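Local coordinates for ATP-dependent DNA helicase RecQ (Porphyromonas gingivalis, PDB 3IUO), which probably couples ATP hydrolysis to unwinding of duplex DNA while translocating 3'-5', the chain here being its C-terminal domain, at residues Asp36-Ala39 against Val40-Leu44; Leu49-Glu52 against Val53-Ile56. All coordinates share one frame; numbering follows the deposited sequence.

In the fold
From the N terminus the chain runs through helix 15-30, turns, and enters helix 35-41, where interaction 1 (36-39 with 40-44) takes up most of this short helix and its C-terminal Schellman cap. A short link leads to helix 46-58, and interaction 2 (49-52 with 53-56) is the middle of that helix. Both contacts are local: interaction 2 closes successive helical turns, interaction 1 also the helix end. They follow one another in series, neither enclosing nor crossing the other, with centres about 12 Å apart. Leu49 joins them, packing on Ile38, Ala39 and Leu44, and Leu44 also meets Glu52. Helix 15-30 borders both contacts, while helix 106-121 packs on interaction 2, tying the helix-turn-helix region to the C-terminal helix.

Interaction 1 of 2, residues Asp36-Ala39 against Val40-Leu44; sequences DDIA and VSHGL
Asp36 O receives the N-H of Val40 at 3.1 Å in a nearly straight bond, and the same carbonyl lies against Val40 CG1. Asp37 repeats the pattern one residue on, its O accepting Ser41 N while Val40 CG2 also touches that oxygen. At Ile38 the regular ladder begins to give way: its O takes only a weak bond from His42 N, but Ser41 OG donates to it at 2.7 Å. Placed between the backbone N and the carbonyl carbon (chi1 79°), this hydroxyl folds back onto the preceding turn and also bonds Gln28 NE2 of helix 15-30. Ile38 CG2 meets the His42 ring at its edge, in plane, 3.9 Å from CD2; the two side chains run side by side toward helix 15-30, where His42 NE2 bonds Gln28 OE1. A Schellman motif ends the helix, with Gly43 at positive phi as its C-prime residue and Gly43 N bonded to Val40 O. The 6→1 bond of the motif, Leu44 N to Ala39 O, is 2.9 Å. His42 N reaches the same oxygen at 3.0 Å, 57° out of the carbonyl plane; Leu44 N lies 41° out on the opposite face, and Ala39 CB 4.5 Å from Leu44 CB.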
# COMPACT_ATOMS: atom_id res chain seq x y z
N ASP B 36 -5.10 23.04 -5.24
CA ASP B 36 -6.08 23.29 -6.28
C ASP B 36 -5.55 24.34 -7.29
O ASP B 36 -5.79 24.23 -8.49
CB ASP B 36 -7.48 23.61 -5.71
CG ASP B 36 -7.47 24.73 -4.67
OD1 ASP B 36 -6.43 25.01 -4.03
OD2 ASP B 36 -8.53 25.35 -4.50
N ASP B 37 -4.79 25.33 -6.81
CA ASP B 37 -4.13 26.29 -7.70
C ASP B 37 -3.02 25.64 -8.53
O ASP B 37 -2.86 25.96 -9.72
CB ASP B 37 -3.59 27.50 -6.94
CG ASP B 37 -4.68 28.38 -6.37
OD1 ASP B 37 -5.86 28.24 -6.77
OD2 ASP B 37 -4.36 29.23 -5.51
N ILE B 38 -2.28 24.72 -7.93
CA ILE B 38 -1.29 23.96 -8.68
C ILE B 38 -1.97 23.18 -9.82
O ILE B 38 -1.51 23.20 -10.95
CB ILE B 38 -0.47 23.00 -7.75
CG1 ILE B 38 0.33 23.80 -6.72
CG2 ILE B 38 0.45 22.13 -8.57
CD1 ILE B 38 1.12 22.92 -5.71
N ALA B 39 -3.07 22.50 -9.51
CA ALA B 39 -3.85 21.75 -10.51
C ALA B 39 -4.17 22.64 -11.71
O ALA B 39 -3.82 22.31 -12.84
CB ALA B 39 -5.15 21.22 -9.90
N VAL B 40 -4.79 23.78 -11.44
CA VAL B 40 -5.24 24.67 -12.52
C VAL B 40 -4.06 25.16 -13.36
O VAL B 40 -4.15 25.18 -14.59
CB VAL B 40 -6.20 25.81 -12.03
CG1 VAL B 40 -7.38 25.23 -11.25
CG2 VAL B 40 -5.47 26.89 -11.21
N SER B 41 -2.94 25.48 -12.70
CA SER B 41 -1.72 25.94 -13.39
C SER B 41 -1.13 24.92 -14.37
O SER B 41 -0.40 25.29 -15.28
CB SER B 41 -0.65 26.37 -12.38
OG SER B 41 0.03 25.26 -11.84
N HIS B 42 -1.42 23.63 -14.16
CA HIS B 42 -0.93 22.57 -15.05
C HIS B 42 -2.03 21.95 -15.92
O HIS B 42 -1.82 20.91 -16.56
CB HIS B 42 -0.22 21.49 -14.23
CG HIS B 42 1.06 21.97 -13.62
ND1 HIS B 42 2.17 22.26 -14.38
CD2 HIS B 42 1.41 22.21 -12.33
CE1 HIS B 42 3.15 22.65 -13.59
NE2 HIS B 42 2.71 22.64 -12.34
N GLY B 43 -3.21 22.57 -15.93
CA GLY B 43 -4.35 22.08 -16.71
C GLY B 43 -4.82 20.72 -16.22
O GLY B 43 -5.29 19.89 -17.01
N LEU B 44 -4.68 20.48 -14.92
CA LEU B 44 -5.12 19.21 -14.33
C LEU B 44 -6.40 19.41 -13.53
O LEU B 44 -6.61 20.48 -12.95
CB LEU B 44 -4.02 18.66 -13.40
CG LEU B 44 -2.63 18.39 -13.96
CD1 LEU B 44 -1.67 18.05 -12.81
CD2 LEU B 44 -2.63 17.28 -15.00

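Interaction 2 of 2, residues Leu49-Glu52 against Val53-Ile56; sequences LLSE and VETI
Leu49 and Val53 meet one turn apart on the buried side of helix 46-58, within the helix-turn-helix region of the domain. Their side chains cross at a slant, Leu49 CD1 lying 4.1 Å from Val53 CG2. With CG anti to the backbone N (chi1 178°), Leu49 reaches Leu35, Ile38 and Ala39 of helix 35-41, while Val53 packs on Ile63 and on Ile114 of helix 106-121. Beneath them Val53 N bonds Leu49 O at 2.9 Å, and the i to i+4 ladder continues evenly through Glu54 N to Leu50 O, Thr55 N to Ser51 O and Ile56 N to Glu52 O. Ile56 CG1 lies against Glu52 O at 3.3 Å, and its side chain packs on Val26 of helix 15-30.

Ser51 and Glu54 turn their polar ends to helix 106-121. Glu54 lays its CG against Leu50 O at 3.2 Å and then extends to a salt bridge from OE2 to Arg110 NE; Arg110 NH2 in turn bonds Ser51 OG, which also bonds Pro47 O. The contact is looser on the watered side, around partly exposed Thr55 and Glu52. Glu52, bent at chi2 (-70°), sends its carboxylate outward from the helix, its CG against Leu44 and its side chain beside Met21 and Lys22 of helix 15-30. One water joins its OE1, through a weak 3.3 Å bond, to Thr55 OG1; a second donates to Ser51 O at 3.0 Å, and both waters hydrogen-bond Thr55 OG1 at 2.8 Å.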
# COMPACT_ATOMS: atom_id res chain seq x y z
N LEU B 49 -4.16 15.87 -10.29
CA LEU B 49 -3.05 16.43 -9.50
C LEU B 49 -2.64 15.48 -8.37
O LEU B 49 -1.45 15.22 -8.16
CB LEU B 49 -3.40 17.83 -8.97
CG LEU B 49 -2.27 18.41 -8.10
CD1 LEU B 49 -0.94 18.53 -8.85
CD2 LEU B 49 -2.72 19.71 -7.55
N LEU B 50 -3.63 14.94 -7.66
CA LEU B 50 -3.36 13.98 -6.61
C LEU B 50 -2.54 12.81 -7.12
O LEU B 50 -1.61 12.36 -6.43
CB LEU B 50 -4.66 13.48 -5.94
CG LEU B 50 -5.44 14.50 -5.10
CD1 LEU B 50 -6.78 13.90 -4.68
CD2 LEU B 50 -4.66 14.96 -3.89
N SER B 51 -2.86 12.33 -8.33
CA SER B 51 -2.10 11.22 -8.91
C SER B 51 -0.65 11.59 -9.13
O SER B 51 0.25 10.79 -8.88
CB SER B 51 -2.75 10.72 -10.17
OG SER B 51 -4.02 10.16 -9.89
N GLU B 52 -0.41 12.81 -9.61
CA GLU B 52 0.98 13.26 -9.80
C GLU B 52 1.74 13.42 -8.48
O GLU B 52 2.90 13.03 -8.37
CB GLU B 52 1.03 14.59 -10.54
CG GLU B 52 0.37 14.55 -11.91
CD GLU B 52 1.14 13.74 -12.95
OE1 GLU B 52 2.33 13.44 -12.74
OE2 GLU B 52 0.54 13.42 -14.00
N VAL B 53 1.07 13.97 -7.47
CA VAL B 53 1.69 14.14 -6.13
C VAL B 53 1.97 12.74 -5.54
O VAL B 53 3.02 12.52 -4.95
CB VAL B 53 0.81 14.98 -5.22
CG1 VAL B 53 1.36 14.98 -3.81
CG2 VAL B 53 0.70 16.40 -5.76
N GLU B 54 1.07 11.77 -5.73
CA GLU B 54 1.35 10.41 -5.30
C GLU B 54 2.62 9.82 -5.97
O GLU B 54 3.49 9.25 -5.31
CB GLU B 54 0.15 9.50 -5.54
CG GLU B 54 -0.99 9.85 -4.58
CD GLU B 54 -2.39 9.34 -5.00
OE1 GLU B 54 -2.60 8.88 -6.14
OE2 GLU B 54 -3.31 9.45 -4.17
N THR B 55 2.72 9.97 -7.29
CA THR B 55 3.90 9.53 -8.04
C THR B 55 5.19 10.13 -7.43
O THR B 55 6.19 9.41 -7.17
CB THR B 55 3.73 9.88 -9.51
OG1 THR B 55 2.63 9.13 -10.06
CG2 THR B 55 5.00 9.55 -10.26
N ILE B 56 5.13 11.43 -7.16
CA ILE B 56 6.26 12.14 -6.54
C ILE B 56 6.63 11.53 -5.18
O ILE B 56 7.80 11.25 -4.88
CB ILE B 56 5.91 13.64 -6.39
CG1 ILE B 56 5.92 14.29 -7.76
CG2 ILE B 56 6.87 14.37 -5.40
CD1 ILE B 56 5.18 15.65 -7.77
O HOH W 1 0.27 7.83 -9.37
O HOH W 2 1.64 10.28 -12.36